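Local coordinates for sugar ABC transporter, sugar-binding protein (Streptococcus pneumoniae, PDB 2HEU) that probably captures a sugar outside the cell and delivers it to an ABC importer, and is held here in its sugar-free (apo) form, at residues T376-Y379 with V380-G383; V220-I223 with L224-N227; Y113-E117 with K118-V122. All coordinates share one frame; numbering follows the deposited sequence.

Contact 1 (T376-Y379 with V380-G383); sequences TMNY and VLTG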
loop_
_atom_site.group_PDB
_atom_site.type_symbol
_atom_site.label_atom_id
_atom_site.label_comp_id
_atom_site.label_asym_id
_atom_site.label_seq_id
_atom_site.Cartn_x
_atom_site.Cartn_y
_atom_site.Cartn_z
ATOM N N THR A 376 -14.625 0.546 -10.780
ATOM C CA THR A 376 -13.459 0.370 -11.595
ATOM C C THR A 376 -13.550 -0.929 -12.390
ATOM O O THR A 376 -13.411 -0.962 -13.627
ATOM C CB THR A 376 -12.189 0.372 -10.735
ATOM O OG1 THR A 376 -12.073 1.665 -10.079
ATOM C CG2 THR A 376 -10.940 0.117 -11.568
ATOM N N MET A 377 -13.813 -2.042 -11.676
ATOM C CA MET A 377 -13.864 -3.344 -12.350
ATOM C C MET A 377 -15.092 -3.392 -13.257
ATOM O O MET A 377 -15.040 -4.012 -14.333
ATOM C CB MET A 377 -13.879 -4.460 -11.327
ATOM C CG MET A 377 -13.720 -5.858 -11.954
ATOM S SD MET A 377 -12.198 -6.097 -12.877
ATOM C CE MET A 377 -11.036 -6.315 -11.541
ATOM N N ASN A 378 -16.201 -2.787 -12.850
ATOM C CA ASN A 378 -17.409 -2.829 -13.713
ATOM C C ASN A 378 -17.152 -2.103 -14.996
ATOM O O ASN A 378 -17.719 -2.487 -16.026
ATOM C CB ASN A 378 -18.607 -2.208 -12.989
ATOM C CG ASN A 378 -19.215 -3.102 -11.961
ATOM O OD1 ASN A 378 -18.758 -4.221 -11.760
ATOM N ND2 ASN A 378 -20.176 -2.632 -11.178
ATOM N N TYR A 379 -16.317 -1.076 -15.016
ATOM C CA TYR A 379 -15.939 -0.447 -16.274
ATOM C C TYR A 379 -15.118 -1.390 -17.134
ATOM O O TYR A 379 -15.326 -1.500 -18.347
ATOM C CB TYR A 379 -15.195 0.893 -16.047
ATOM C CG TYR A 379 -14.847 1.540 -17.364
ATOM C CD1 TYR A 379 -15.845 2.141 -18.122
ATOM C CD2 TYR A 379 -13.593 1.492 -17.883
ATOM C CE1 TYR A 379 -15.594 2.641 -19.383
ATOM C CE2 TYR A 379 -13.280 2.006 -19.135
ATOM C CZ TYR A 379 -14.320 2.574 -19.903
ATOM O OH TYR A 379 -14.099 3.045 -21.153
ATOM N N VAL A 380 -14.149 -2.083 -16.549
ATOM C CA VAL A 380 -13.385 -3.079 -17.338
ATOM C C VAL A 380 -14.364 -4.102 -17.939
ATOM O O VAL A 380 -14.207 -4.465 -19.104
ATOM C CB VAL A 380 -12.281 -3.692 -16.518
ATOM C CG1 VAL A 380 -11.500 -4.731 -17.368
ATOM C CG2 VAL A 380 -11.334 -2.635 -15.981
ATOM N N LEU A 381 -15.325 -4.554 -17.143
ATOM C CA LEU A 381 -16.302 -5.548 -17.587
ATOM C C LEU A 381 -17.150 -4.959 -18.762
ATOM O O LEU A 381 -17.381 -5.599 -19.783
ATOM C CB LEU A 381 -17.152 -5.971 -16.397
ATOM C CG LEU A 381 -16.408 -6.957 -15.404
ATOM C CD1 LEU A 381 -17.083 -7.004 -14.026
ATOM C CD2 LEU A 381 -16.306 -8.404 -15.953
ATOM N N THR A 382 -17.646 -3.774 -18.639
ATOM C CA THR A 382 -18.760 -3.251 -19.510
ATOM C C THR A 382 -18.379 -2.186 -20.505
ATOM O O THR A 382 -19.065 -2.028 -21.498
ATOM C CB THR A 382 -19.891 -2.674 -18.680
ATOM O OG1 THR A 382 -19.486 -1.422 -18.070
ATOM C CG2 THR A 382 -20.463 -3.629 -17.652
ATOM N N GLY A 383 -17.347 -1.396 -20.193
ATOM C CA GLY A 383 -17.023 -0.285 -21.013
ATOM C C GLY A 383 -18.027 0.880 -20.956
ATOM O O GLY A 383 -17.967 1.750 -21.842
HETATM O O HOH W 1 -15.998 2.102 -23.529
#

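Contact 2 (V220-I223 with L224-N227); sequences VMDI and LRIN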
loop_
_atom_site.group_PDB
_atom_site.type_symbol
_atom_site.label_atom_id
_atom_site.label_comp_id
_atom_site.label_asym_id
_atom_site.label_seq_id
_atom_site.Cartn_x
_atom_site.Cartn_y
_atom_site.Cartn_z
ATOM N N VAL A 220 -6.685 5.719 -19.654
ATOM C CA VAL A 220 -5.825 4.792 -18.881
ATOM C C VAL A 220 -6.593 3.491 -18.581
ATOM O O VAL A 220 -6.067 2.377 -18.729
ATOM C CB VAL A 220 -5.263 5.459 -17.655
ATOM C CG1 VAL A 220 -4.405 4.463 -16.859
ATOM C CG2 VAL A 220 -4.426 6.672 -18.021
ATOM N N MET A 221 -7.857 3.597 -18.149
ATOM C CA MET A 221 -8.670 2.409 -17.922
ATOM C C MET A 221 -8.837 1.595 -19.186
ATOM O O MET A 221 -8.883 0.338 -19.122
ATOM C CB MET A 221 -10.038 2.782 -17.347
ATOM C CG MET A 221 -10.023 3.241 -15.911
ATOM S SD MET A 221 -9.266 2.101 -14.742
ATOM C CE MET A 221 -10.137 0.572 -15.134
ATOM N N ASP A 222 -8.937 2.251 -20.349
ATOM C CA ASP A 222 -9.140 1.558 -21.586
ATOM C C ASP A 222 -7.978 0.720 -22.026
ATOM O O ASP A 222 -8.134 -0.163 -22.865
ATOM C CB ASP A 222 -9.574 2.528 -22.718
ATOM C CG ASP A 222 -11.023 2.857 -22.685
ATOM O OD1 ASP A 222 -11.821 2.156 -22.036
ATOM O OD2 ASP A 222 -11.430 3.832 -23.383
ATOM N N ILE A 223 -6.785 0.924 -21.443
ATOM C CA ILE A 223 -5.671 0.003 -21.714
ATOM C C ILE A 223 -6.056 -1.420 -21.353
ATOM O O ILE A 223 -5.665 -2.381 -21.993
ATOM C CB ILE A 223 -4.408 0.488 -20.964
ATOM C CG1 ILE A 223 -3.967 1.849 -21.498
ATOM C CG2 ILE A 223 -3.276 -0.525 -21.052
ATOM C CD1 ILE A 223 -2.886 2.563 -20.686
ATOM N N LEU A 224 -6.845 -1.551 -20.264
ATOM C CA LEU A 224 -7.322 -2.860 -19.792
ATOM C C LEU A 224 -8.450 -3.439 -20.577
ATOM O O LEU A 224 -8.899 -4.564 -20.309
ATOM C CB LEU A 224 -7.687 -2.776 -18.299
ATOM C CG LEU A 224 -6.627 -2.246 -17.368
ATOM C CD1 LEU A 224 -7.154 -2.310 -15.928
ATOM C CD2 LEU A 224 -5.285 -2.975 -17.523
ATOM N N ARG A 225 -8.959 -2.684 -21.565
ATOM C CA ARG A 225 -10.106 -3.035 -22.409
ATOM C C ARG A 225 -9.684 -3.307 -23.842
ATOM O O ARG A 225 -10.531 -3.611 -24.678
ATOM C CB ARG A 225 -11.189 -1.935 -22.351
ATOM C CG ARG A 225 -11.700 -1.671 -20.944
ATOM C CD ARG A 225 -13.206 -1.340 -20.910
ATOM N NE ARG A 225 -14.136 -2.435 -21.199
ATOM C CZ ARG A 225 -14.777 -2.708 -22.334
ATOM N NH1 ARG A 225 -14.728 -1.858 -23.340
ATOM N NH2 ARG A 225 -15.531 -3.779 -22.404
ATOM N N ILE A 226 -8.389 -3.182 -24.169
ATOM C CA ILE A 226 -7.926 -3.477 -25.541
ATOM C C ILE A 226 -8.391 -4.906 -25.879
ATOM O O ILE A 226 -8.286 -5.828 -25.060
ATOM C CB ILE A 226 -6.438 -3.248 -25.633
ATOM C CG1 ILE A 226 -6.155 -1.728 -25.531
ATOM C CG2 ILE A 226 -5.810 -3.901 -26.846
ATOM C CD1 ILE A 226 -4.671 -1.377 -25.319
ATOM N N ASN A 227 -8.825 -5.097 -27.107
ATOM C CA ASN A 227 -9.309 -6.443 -27.487
ATOM C C ASN A 227 -8.158 -7.468 -27.375
ATOM O O ASN A 227 -7.085 -7.264 -27.895
ATOM C CB ASN A 227 -9.830 -6.389 -28.926
ATOM C CG ASN A 227 -10.469 -7.693 -29.370
ATOM O OD1 ASN A 227 -9.769 -8.656 -29.745
ATOM N ND2 ASN A 227 -11.770 -7.793 -29.356
HETATM O O HOH W 2 -13.626 0.708 -23.682
#

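Contact 3 (Y113-E117 with K118-V122); sequences YAVNE and KVYNV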
loop_
_atom_site.group_PDB
_atom_site.type_symbol
_atom_site.label_atom_id
_atom_site.label_comp_id
_atom_site.label_asym_id
_atom_site.label_seq_id
_atom_site.Cartn_x
_atom_site.Cartn_y
_atom_site.Cartn_z
ATOM N N TYR A 113 1.109 11.567 7.260
ATOM C CA TYR A 113 0.054 11.046 8.107
ATOM C C TYR A 113 -0.154 11.924 9.324
ATOM O O TYR A 113 -0.862 11.519 10.255
ATOM C CB TYR A 113 0.322 9.593 8.488
ATOM C CG TYR A 113 0.646 8.735 7.337
ATOM C CD1 TYR A 113 -0.330 8.132 6.578
ATOM C CD2 TYR A 113 1.948 8.490 6.987
ATOM C CE1 TYR A 113 0.042 7.235 5.528
ATOM C CE2 TYR A 113 2.341 7.634 5.955
ATOM C CZ TYR A 113 1.345 7.000 5.231
ATOM O OH TYR A 113 1.583 6.077 4.261
ATOM N N ALA A 114 0.437 13.109 9.342
ATOM C CA ALA A 114 0.291 14.010 10.503
ATOM C C ALA A 114 -1.178 14.339 10.710
ATOM O O ALA A 114 -1.927 14.435 9.761
ATOM C CB ALA A 114 1.142 15.320 10.329
ATOM N N VAL A 115 -1.527 14.567 11.953
ATOM C CA VAL A 115 -2.843 14.971 12.409
ATOM C C VAL A 115 -2.678 16.233 13.222
ATOM O O VAL A 115 -1.895 16.258 14.167
ATOM C CB VAL A 115 -3.530 13.885 13.235
ATOM C CG1 VAL A 115 -4.939 14.274 13.786
ATOM C CG2 VAL A 115 -3.631 12.647 12.422
ATOM N N ASN A 116 -3.331 17.315 12.781
ATOM C CA ASN A 116 -3.067 18.654 13.382
ATOM C C ASN A 116 -1.555 18.944 13.431
ATOM O O ASN A 116 -1.050 19.481 14.436
ATOM C CB ASN A 116 -3.673 18.781 14.781
ATOM C CG ASN A 116 -5.165 18.496 14.818
ATOM O OD1 ASN A 116 -5.670 17.814 15.747
ATOM N ND2 ASN A 116 -5.899 19.059 13.860
ATOM N N GLU A 117 -0.910 18.612 12.313
ATOM C CA GLU A 117 0.508 18.785 11.979
ATOM C C GLU A 117 1.475 17.978 12.894
ATOM O O GLU A 117 2.707 18.128 12.741
ATOM C CB GLU A 117 0.910 20.268 11.960
ATOM C CG GLU A 117 0.156 21.163 10.940
ATOM C CD GLU A 117 -1.304 21.390 11.293
ATOM O OE1 GLU A 117 -1.613 21.862 12.409
ATOM O OE2 GLU A 117 -2.175 21.086 10.448
ATOM N N LYS A 118 0.942 17.102 13.778
ATOM C CA LYS A 118 1.744 16.287 14.673
ATOM C C LYS A 118 1.809 14.876 14.199
ATOM O O LYS A 118 0.852 14.397 13.581
ATOM C CB LYS A 118 1.138 16.385 16.090
ATOM C CG LYS A 118 1.188 17.731 16.672
ATOM C CD LYS A 118 0.445 17.837 18.004
ATOM C CE LYS A 118 -1.023 17.950 17.792
ATOM N NZ LYS A 118 -1.391 19.362 17.338
ATOM N N VAL A 119 2.944 14.240 14.383
ATOM C CA VAL A 119 3.116 12.884 13.982
ATOM C C VAL A 119 2.839 11.937 15.123
ATOM O O VAL A 119 3.394 12.044 16.203
ATOM C CB VAL A 119 4.582 12.672 13.446
ATOM C CG1 VAL A 119 4.885 11.197 13.228
ATOM C CG2 VAL A 119 4.807 13.501 12.217
ATOM N N TYR A 120 1.977 10.925 14.855
ATOM C CA TYR A 120 1.577 9.958 15.800
ATOM C C TYR A 120 1.926 8.544 15.453
ATOM O O TYR A 120 1.490 7.623 16.179
ATOM C CB TYR A 120 0.031 10.062 16.025
ATOM C CG TYR A 120 -0.435 11.378 16.613
ATOM C CD1 TYR A 120 -0.404 11.588 18.007
ATOM C CD2 TYR A 120 -0.828 12.423 15.821
ATOM C CE1 TYR A 120 -0.823 12.764 18.606
ATOM C CE2 TYR A 120 -1.225 13.597 16.400
ATOM C CZ TYR A 120 -1.175 13.796 17.777
ATOM O OH TYR A 120 -1.624 14.960 18.351
ATOM N N ASN A 121 2.649 8.316 14.362
ATOM C CA ASN A 121 2.880 6.961 13.903
ATOM C C ASN A 121 4.218 6.924 13.224
ATOM O O ASN A 121 4.550 7.880 12.462
ATOM C CB ASN A 121 1.744 6.531 12.971
ATOM C CG ASN A 121 1.842 5.170 12.413
ATOM O OD1 ASN A 121 2.527 4.932 11.440
ATOM N ND2 ASN A 121 1.102 4.223 13.051
ATOM N N VAL A 122 4.994 5.891 13.429
ATOM C CA VAL A 122 6.260 5.633 12.715
ATOM C C VAL A 122 6.002 4.627 11.599
ATOM O O VAL A 122 5.737 3.433 11.900
ATOM C CB VAL A 122 7.359 5.046 13.653
ATOM C CG1 VAL A 122 8.610 4.857 12.917
ATOM C CG2 VAL A 122 7.531 6.006 14.874
HETATM O O HOH W 3 0.772 10.382 12.327
HETATM O O HOH W 4 -3.732 16.473 17.718
#

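Contact 1 (T376-Y379 with V380-G383)
The carbonyl oxygen of Asn378 is gripped twice by Thr382, whose N and OG1 each lie 2.9 Å from Asn378 O and arrive from opposite faces of its plane. The hydroxyl reaches back because Thr382 chi1 (71°) sets OG1 between the backbone N and the carbonyl carbon, and OG1 in turn accepts a bond from the N of Asp384. One carbonyl further on, Gly383 N donates to Tyr379 O at 2.7 Å with an N-H...O angle of 155°. Thr382 N also leans toward that oxygen, but weakly. This is the C-terminal end of helix 370-382, where Gly383 leaves the helix with positive phi, a conformation that suits a residue without a side chain. The Tyr379 side chain extends past this end, CG anti to the backbone N (chi1 -179°), bringing CE1 to 3.4 Å from Gly383 C. A water bridges the two residues, donating to Gly383 O at 2.6 Å and, more loosely, to Tyr379 OH. That hydroxyl has its main partner in Asp222 of helix 212-222. On another flank, Met377 CG lies 4.1 Å from Leu381 CD1. The carbonyls of Asn378 and Tyr379 are thus met within the turn, while Val380 O takes a bond from Arg225 NE, and the carboxylate of Asp222 would probably polarise the tyrosine hydroxyl.

Contact 2 (V220-I223 with L224-N227)
Arg225 passes its aliphatic stem by one carboxylate oxygen of Asp222, its CD 3.9 Å from Asp222 OD1, at the C-terminal end of helix 212-222. The guanidinium swings off at chi2 (-144°), and its plane stands 62° from that of the carboxylate. The charged atoms do not meet: Asp222 OD1 and Arg225 NH1 are 5.1 Å apart. A water fills the gap, donating to Asp222 OD1 at 2.8 Å and accepting from Arg225 NH1 in the guanidinium plane. Both groups find their direct partners on helix 370-382, Tyr379 OH for the aspartate and Val380 O for Arg225 NE. The backbone bonds have shortened to the three-residue spacing of a 3-10 turn. Leu224 N donates to Met221 O, and Arg225 N reaches Asp222 O at 3.0 Å from well above the carbonyl plane, 69° out of it. On the buried side, Met221 curls through three successive bends to bring its CE near Leu224 CD1, with Thr376 and Val380 of helix 370-382 packed against the methionine. Ile223 points to Phe152 and Val156 of helix 149-161, and Ile226 joins it against Val156; Tyr180 of helix 178-189 touches both Met221 and Ile223. Ile226 CD1 closes back over the turn, 3.6 Å from Ile223 O.

Contact 3 (Y113-E117 with K118-V122)
A tight beta hairpin with a two-residue loop forms this contact, in the loop between helix 82-89 and the edge strand 122-123 of the five-stranded mixed sheet. Val115 and Lys118 make a single antiparallel hydrogen-bonded pair: Val115 N reaches Lys118 O at 2.9 Å in the carbonyl plane, whereas Lys118 N returns to Val115 O at 3.0 Å from above it, 59° out of plane. Ala114 adds a CA-H...O contact to the same Lys118 oxygen. Asn116 and Glu117 occupy the corners of a type I' turn, both with positive phi, the usual way of closing so short a hairpin. Across the turn the Lys118 chain doubles back at chi3 and chi4 (-79° and -77°), which carries NZ to 2.9 Å from Asn116 O and over Asn116 CB. Tyr120 packs alongside Val115, its CE2 edge directed at Val115 O, in the ring plane at 3.5 Å, and close to the valine CB. Ala88 of helix 82-89 packs against both side chains. Two waters complete the polar links: one donates to Tyr113 O and accepts from Tyr120 N, spanning the hairpin where the direct pairing has stopped, and the other joins Asn116 OD1 to Tyr120 OH, 2.7 Å from the phenol oxygen. Outside the hairpin, Val119 pairs through its backbone with Leu96, and Tyr120 O takes a bond from Ser297 OG on the neighbouring strand 295-298.

Overall arrangement
From the N terminus, contact 3 comes first: its hairpin at 113-122 turns the chain into strand 122-123 at the edge of the five-stranded sheet. Contact 2 follows at the end of helix 212-222, and contact 1 closes helix 370-382 just before helix 385-396. The three lie in series, none nested and none crossing. Contacts 1 and 2, with centres about 10 Å apart, join two helix ends distant in sequence through Tyr379 to Asp222 and Arg225 to Val380. Contact 3 sits on the opposite side of the chain's centre, its centre about 37 Å from that of contact 1, consistent with the two-lobed build of solute-binding proteins.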